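PDB 7CDY: glucose dehydrogenase from Serratia sp. FS14, which is a calcium-binding beta-propeller protein of the glucose/sorbosone dehydrogenase family. Local coordinates for residues A90-G95 / F113-K118; Q53-G58 / S80-G85. All coordinates share one frame; numbering follows the deposited sequence.

Contact 1 (A90-G95 / F113-K118)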
loop_
_atom_site.group_PDB
_atom_site.type_symbol
_atom_site.label_atom_id
_atom_site.label_comp_id
_atom_site.label_asym_id
_atom_site.label_seq_id
_atom_site.Cartn_x
_atom_site.Cartn_y
_atom_site.Cartn_z
ATOM N N ALA A 90 1.516 -14.261 -12.587
ATOM C CA ALA A 90 0.493 -13.689 -11.730
ATOM C C ALA A 90 0.449 -12.173 -11.889
ATOM O O ALA A 90 1.368 -11.545 -12.426
ATOM C CB ALA A 90 0.761 -14.038 -10.264
ATOM N N GLY A 91 -0.641 -11.582 -11.400
ATOM C CA GLY A 91 -0.765 -10.142 -11.344
ATOM C C GLY A 91 -1.708 -9.763 -10.228
ATOM O O GLY A 91 -2.419 -10.602 -9.676
ATOM N N THR A 92 -1.713 -8.480 -9.897
ATOM C CA THR A 92 -2.564 -8.000 -8.821
ATOM C C THR A 92 -4.025 -7.948 -9.259
ATOM O O THR A 92 -4.337 -7.650 -10.417
ATOM C CB THR A 92 -2.078 -6.622 -8.398
ATOM O OG1 THR A 92 -0.699 -6.746 -8.047
ATOM C CG2 THR A 92 -2.862 -6.089 -7.203
ATOM N N ALA A 93 -4.927 -8.266 -8.330
ATOM C CA ALA A 93 -6.360 -8.140 -8.551
ATOM C C ALA A 93 -6.984 -7.460 -7.345
ATOM O O ALA A 93 -6.432 -7.501 -6.236
ATOM C CB ALA A 93 -7.007 -9.513 -8.747
ATOM N N VAL A 94 -8.119 -6.803 -7.576
ATOM C CA VAL A 94 -8.857 -6.100 -6.534
ATOM C C VAL A 94 -10.318 -6.505 -6.656
ATOM O O VAL A 94 -10.865 -6.545 -7.771
ATOM C CB VAL A 94 -8.693 -4.572 -6.668
ATOM C CG1 VAL A 94 -9.503 -3.834 -5.603
ATOM C CG2 VAL A 94 -7.209 -4.183 -6.587
ATOM N N GLY A 95 -10.950 -6.824 -5.530
ATOM C CA GLY A 95 -12.364 -7.137 -5.530
ATOM C C GLY A 95 -13.005 -6.671 -4.243
ATOM O O GLY A 95 -12.349 -6.085 -3.379
ATOM N N PHE A 113 -11.243 -5.506 -10.749
ATOM C CA PHE A 113 -10.118 -4.962 -11.496
ATOM C C PHE A 113 -8.984 -5.974 -11.469
ATOM O O PHE A 113 -8.689 -6.552 -10.415
ATOM C CB PHE A 113 -9.637 -3.634 -10.898
ATOM C CG PHE A 113 -8.309 -3.185 -11.450
ATOM C CD1 PHE A 113 -8.241 -2.539 -12.678
ATOM C CD2 PHE A 113 -7.126 -3.461 -10.771
ATOM C CE1 PHE A 113 -7.020 -2.161 -13.220
ATOM C CE2 PHE A 113 -5.903 -3.082 -11.305
ATOM C CZ PHE A 113 -5.856 -2.423 -12.523
ATOM N N ARG A 114 -8.319 -6.134 -12.611
ATOM C CA ARG A 114 -7.162 -7.011 -12.721
ATOM C C ARG A 114 -6.047 -6.277 -13.431
ATOM O O ARG A 114 -6.262 -5.682 -14.492
ATOM C CB ARG A 114 -7.482 -8.238 -13.570
ATOM C CG ARG A 114 -8.413 -9.193 -12.936
ATOM C CD ARG A 114 -8.441 -10.483 -13.725
ATOM N NE ARG A 114 -9.022 -11.513 -12.893
ATOM C CZ ARG A 114 -10.326 -11.705 -12.753
ATOM N NH1 ARG A 114 -11.190 -10.941 -13.419
ATOM N NH2 ARG A 114 -10.769 -12.655 -11.951
ATOM N N GLN A 115 -4.855 -6.334 -12.858
ATOM C CA GLN A 115 -3.669 -5.933 -13.585
ATOM C C GLN A 115 -3.496 -6.837 -14.800
ATOM O O GLN A 115 -3.541 -8.069 -14.688
ATOM C CB GLN A 115 -2.480 -6.098 -12.646
ATOM C CG GLN A 115 -1.155 -5.694 -13.242
ATOM C CD GLN A 115 -0.029 -5.730 -12.226
ATOM O OE1 GLN A 115 0.141 -6.706 -11.484
ATOM N NE2 GLN A 115 0.740 -4.656 -12.179
ATOM N N GLN A 116 -3.289 -6.226 -15.966
ATOM C CA GLN A 116 -3.022 -6.956 -17.187
ATOM C C GLN A 116 -1.921 -6.231 -17.947
ATOM O O GLN A 116 -1.871 -4.993 -17.935
ATOM C CB GLN A 116 -4.263 -7.028 -18.080
ATOM C CG GLN A 116 -5.403 -7.830 -17.490
ATOM C CD GLN A 116 -5.115 -9.321 -17.419
ATOM O OE1 GLN A 116 -4.042 -9.789 -17.795
ATOM N NE2 GLN A 116 -6.089 -10.078 -16.933
ATOM N N PRO A 117 -1.021 -6.968 -18.605
ATOM C CA PRO A 117 -0.915 -8.427 -18.553
ATOM C C PRO A 117 -0.429 -8.890 -17.182
ATOM O O PRO A 117 -0.034 -8.072 -16.351
ATOM C CB PRO A 117 0.143 -8.734 -19.624
ATOM C CG PRO A 117 0.982 -7.487 -19.681
ATOM C CD PRO A 117 0.011 -6.363 -19.463
ATOM N N LYS A 118 -0.498 -10.188 -16.927
ATOM C CA LYS A 118 0.085 -10.763 -15.722
ATOM C C LYS A 118 1.530 -11.140 -16.028
ATOM O O LYS A 118 1.780 -11.989 -16.891
ATOM C CB LYS A 118 -0.712 -11.993 -15.284
ATOM C CG LYS A 118 -2.120 -11.711 -14.781
ATOM C CD LYS A 118 -2.859 -13.023 -14.517
ATOM C CE LYS A 118 -4.273 -12.803 -13.999
ATOM N NZ LYS A 118 -4.253 -12.345 -12.579
HETATM O O HOH W 1 -3.885 -9.622 -12.440
#
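Gln115 and Thr92 grip each other twice where the 113-118 chain leaves its strand. With CG anti to the backbone N (chi1 -179°) and the rest of the chain extended, Gln115 reaches back to the 90-95 strand, its side chain lying obliquely to that of Thr92. Its OE1 accepts the Thr92 N-H at 3.0 Å in a nearly straight bond (174° at the hydrogen), the donor tilted 29° from the amide plane. In return Gln115 N donates to Thr92 O at 2.8 Å. The amide takes part in further bonds: OE1 also accepts from Asn144, and NE2 donates to the carbonyls of Gly142 and Leu156, which together fix its rotation. Thr92 OG1 turns to Phe125 O instead.

Beyond Gln115 a cis peptide precedes Pro117, and the chain comes back beside Gly91 at Lys118. The aliphatic part of Lys118 packs on the backbone, CB lying 3.6 Å from Ala90 O, while the chain bends at its last torsion to bring NZ 2.8 Å from a bound water. That water donates to Thr92 O and Gln115 O, joining the two backbones; NZ also pairs with Glu83, as does Arg114.

Toward Phe113 the pairing is regular: Val94 N bonds to Phe113 O at 2.9 Å, and Phe113 N to Val94 O at 3.2 Å. Val94 CG2 comes to the edge of the Phe113 ring, 4.2 Å from CD2, on the face that packs against strands 137-140 and 160-163. Ala93 and Arg114, a non-hydrogen-bonded pair, occupy the other face. The arrangement is antiparallel pairing within a beta-propeller blade, with a side-chain amide binding the backbone N-H of Thr92 where the strand 109-114 has ended.

Contact 2 (Q53-G58 / S80-G85)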
loop_
_atom_site.group_PDB
_atom_site.type_symbol
_atom_site.label_atom_id
_atom_site.label_comp_id
_atom_site.label_asym_id
_atom_site.label_seq_id
_atom_site.Cartn_x
_atom_site.Cartn_y
_atom_site.Cartn_z
ATOM N N GLN A 53 -8.843 -17.391 -3.103
ATOM C CA GLN A 53 -7.535 -18.026 -3.153
ATOM C C GLN A 53 -6.550 -17.088 -3.845
ATOM O O GLN A 53 -6.935 -16.223 -4.639
ATOM C CB GLN A 53 -7.623 -19.355 -3.898
ATOM C CG GLN A 53 -8.558 -20.351 -3.221
ATOM C CD GLN A 53 -8.547 -21.699 -3.914
ATOM O OE1 GLN A 53 -9.284 -21.924 -4.872
ATOM N NE2 GLN A 53 -7.708 -22.600 -3.436
ATOM N N VAL A 54 -5.265 -17.233 -3.508
ATOM C CA VAL A 54 -4.258 -16.260 -3.905
ATOM C C VAL A 54 -3.040 -16.976 -4.480
ATOM O O VAL A 54 -2.873 -18.188 -4.343
ATOM C CB VAL A 54 -3.855 -15.331 -2.739
ATOM C CG1 VAL A 54 -5.081 -14.602 -2.166
ATOM C CG2 VAL A 54 -3.139 -16.129 -1.664
ATOM N N TYR A 55 -2.166 -16.190 -5.096
ATOM C CA TYR A 55 -0.843 -16.642 -5.516
ATOM C C TYR A 55 0.098 -16.328 -4.361
ATOM O O TYR A 55 0.597 -15.206 -4.231
ATOM C CB TYR A 55 -0.458 -15.905 -6.793
ATOM C CG TYR A 55 0.869 -16.248 -7.419
ATOM C CD1 TYR A 55 1.007 -17.347 -8.255
ATOM C CD2 TYR A 55 1.976 -15.426 -7.224
ATOM C CE1 TYR A 55 2.223 -17.634 -8.858
ATOM C CE2 TYR A 55 3.186 -15.703 -7.825
ATOM C CZ TYR A 55 3.299 -16.804 -8.631
ATOM O OH TYR A 55 4.517 -17.063 -9.222
ATOM N N ALA A 56 0.315 -17.315 -3.501
ATOM C CA ALA A 56 1.078 -17.118 -2.268
ATOM C C ALA A 56 2.529 -17.546 -2.465
ATOM O O ALA A 56 3.035 -18.462 -1.805
ATOM C CB ALA A 56 0.420 -17.887 -1.126
ATOM N N GLU A 57 3.195 -16.856 -3.371
ATOM C CA GLU A 57 4.613 -17.125 -3.695
ATOM C C GLU A 57 5.389 -15.804 -3.625
ATOM O O GLU A 57 4.857 -14.784 -3.999
ATOM C CB GLU A 57 4.765 -17.656 -5.120
ATOM C CG GLU A 57 4.106 -19.003 -5.374
ATOM C CD GLU A 57 4.869 -20.246 -4.936
ATOM O OE1 GLU A 57 5.547 -20.165 -3.943
ATOM O OE2 GLU A 57 4.732 -21.246 -5.562
ATOM N N GLY A 58 6.623 -15.858 -3.113
ATOM C CA GLY A 58 7.463 -14.649 -3.015
ATOM C C GLY A 58 6.817 -13.552 -2.177
ATOM O O GLY A 58 6.554 -13.787 -1.029
ATOM N N SER A 80 -7.138 -6.548 -2.026
ATOM C CA SER A 80 -6.219 -6.743 -3.132
ATOM C C SER A 80 -5.407 -8.007 -2.878
ATOM O O SER A 80 -5.219 -8.419 -1.723
ATOM C CB SER A 80 -5.322 -5.526 -3.353
ATOM O OG SER A 80 -4.340 -5.453 -2.335
ATOM N N PHE A 81 -4.960 -8.650 -3.958
ATOM C CA PHE A 81 -4.247 -9.918 -3.833
ATOM C C PHE A 81 -3.502 -10.226 -5.118
ATOM O O PHE A 81 -3.826 -9.715 -6.191
ATOM C CB PHE A 81 -5.173 -11.083 -3.442
ATOM C CG PHE A 81 -6.306 -11.363 -4.432
ATOM C CD1 PHE A 81 -7.432 -10.544 -4.488
ATOM C CD2 PHE A 81 -6.255 -12.479 -5.270
ATOM C CE1 PHE A 81 -8.478 -10.824 -5.374
ATOM C CE2 PHE A 81 -7.300 -12.768 -6.157
ATOM C CZ PHE A 81 -8.402 -11.936 -6.206
ATOM N N ALA A 82 -2.482 -11.069 -4.995
ATOM C CA ALA A 82 -1.845 -11.627 -6.176
ATOM C C ALA A 82 -2.702 -12.782 -6.674
ATOM O O ALA A 82 -3.094 -13.655 -5.890
ATOM C CB ALA A 82 -0.449 -12.130 -5.817
ATOM N N GLU A 83 -2.998 -12.781 -7.973
ATOM C CA GLU A 83 -3.897 -13.746 -8.579
ATOM C C GLU A 83 -3.174 -14.495 -9.692
ATOM O O GLU A 83 -2.594 -13.855 -10.582
ATOM C CB GLU A 83 -5.114 -13.021 -9.156
ATOM C CG GLU A 83 -6.117 -13.949 -9.828
ATOM C CD GLU A 83 -7.191 -13.193 -10.583
ATOM O OE1 GLU A 83 -6.837 -12.463 -11.529
ATOM O OE2 GLU A 83 -8.383 -13.306 -10.231
ATOM N N PRO A 84 -3.182 -15.828 -9.684
ATOM C CA PRO A 84 -2.524 -16.583 -10.755
ATOM C C PRO A 84 -3.221 -16.376 -12.085
ATOM O O PRO A 84 -4.394 -16.024 -12.164
ATOM C CB PRO A 84 -2.656 -18.050 -10.323
ATOM C CG PRO A 84 -3.437 -18.064 -9.090
ATOM C CD PRO A 84 -3.910 -16.688 -8.743
ATOM N N GLY A 85 -2.477 -16.625 -13.143
ATOM C CA GLY A 85 -3.062 -16.536 -14.460
ATOM C C GLY A 85 -2.439 -17.478 -15.452
ATOM O O GLY A 85 -1.831 -18.485 -15.075
#
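The ring of Tyr55 meets the methyl group of Ala82 at its edge, near the ring plane, while Glu57 CG of the same loop lies over one face, 4.0 Å above the plane and offset toward the rim. The second ring, that of Phe81, is approached by Val54 CG1 and by Gln53 O, whose nearest ring atom is CE2 at 3.8 Å. These groups join an irregular loop to the strand 76-84 of an antiparallel beta-propeller blade, residues 53-55 running at about 75° to residues 81-84.

Phe81 holds CG in the crowded position between its backbone N and carbonyl carbon (chi1 60°). Val54 crosses it, with CG1 3.7 Å from Phe81 CB. The Phe81 side chain also touches Pro52 in the loop and Phe109 and Val111 in strand 109-114, so Phe81 links the loop to more of the blade.

Tyr55 uses its CB rather than its hydroxyl end for most of the contact. That carbon sits 3.9 Å from Ala82 CB and 4.0 Å from Pro84 CD, packed against the strand from the Ala82 methyl to the Pro84 ring, and the side chain then leads away from the strand and touches Ala90 and Phe125. Ala82 and Phe81 are buried, whereas Pro84 is exposed. Beyond Tyr55 the loop folds into an inverse gamma turn centred on Ala56, with a weak bond from Glu57 N to Tyr55 O.

One hydrogen bond ties the two backbones together. Its acceptor is Ala82 O, to which Val54 CA adds a CA-H...O contact at 3.5 Å. Tyr55 N donates to that same oxygen at 2.8 Å, nearly straight at the hydrogen but from above the carbonyl plane, 45° out of it.

How the contacts relate
From the N terminus, the chain leaves strand 43-44, passes through the loop 53-58, and makes strand 62-67 and helix 71-74 before strand 76-84 returns to that loop, closing contact 2 over 21 intervening residues. Strand 90-99 follows, and contact 1 closes over the 17 residues between 90-95 and 113-118 as the chain leaves strand 109-114. The two loops are in series, neither nesting nor crossing, and both contacts belong to one propeller blade, where strands 76-84 and 90-99 are neighbours. Glu83 joins them: its OE1 takes salt bridges from Arg114 NE at 2.7 Å and Lys118 NZ at 2.8 Å. Lys118 CD also packs against Gly85 CA.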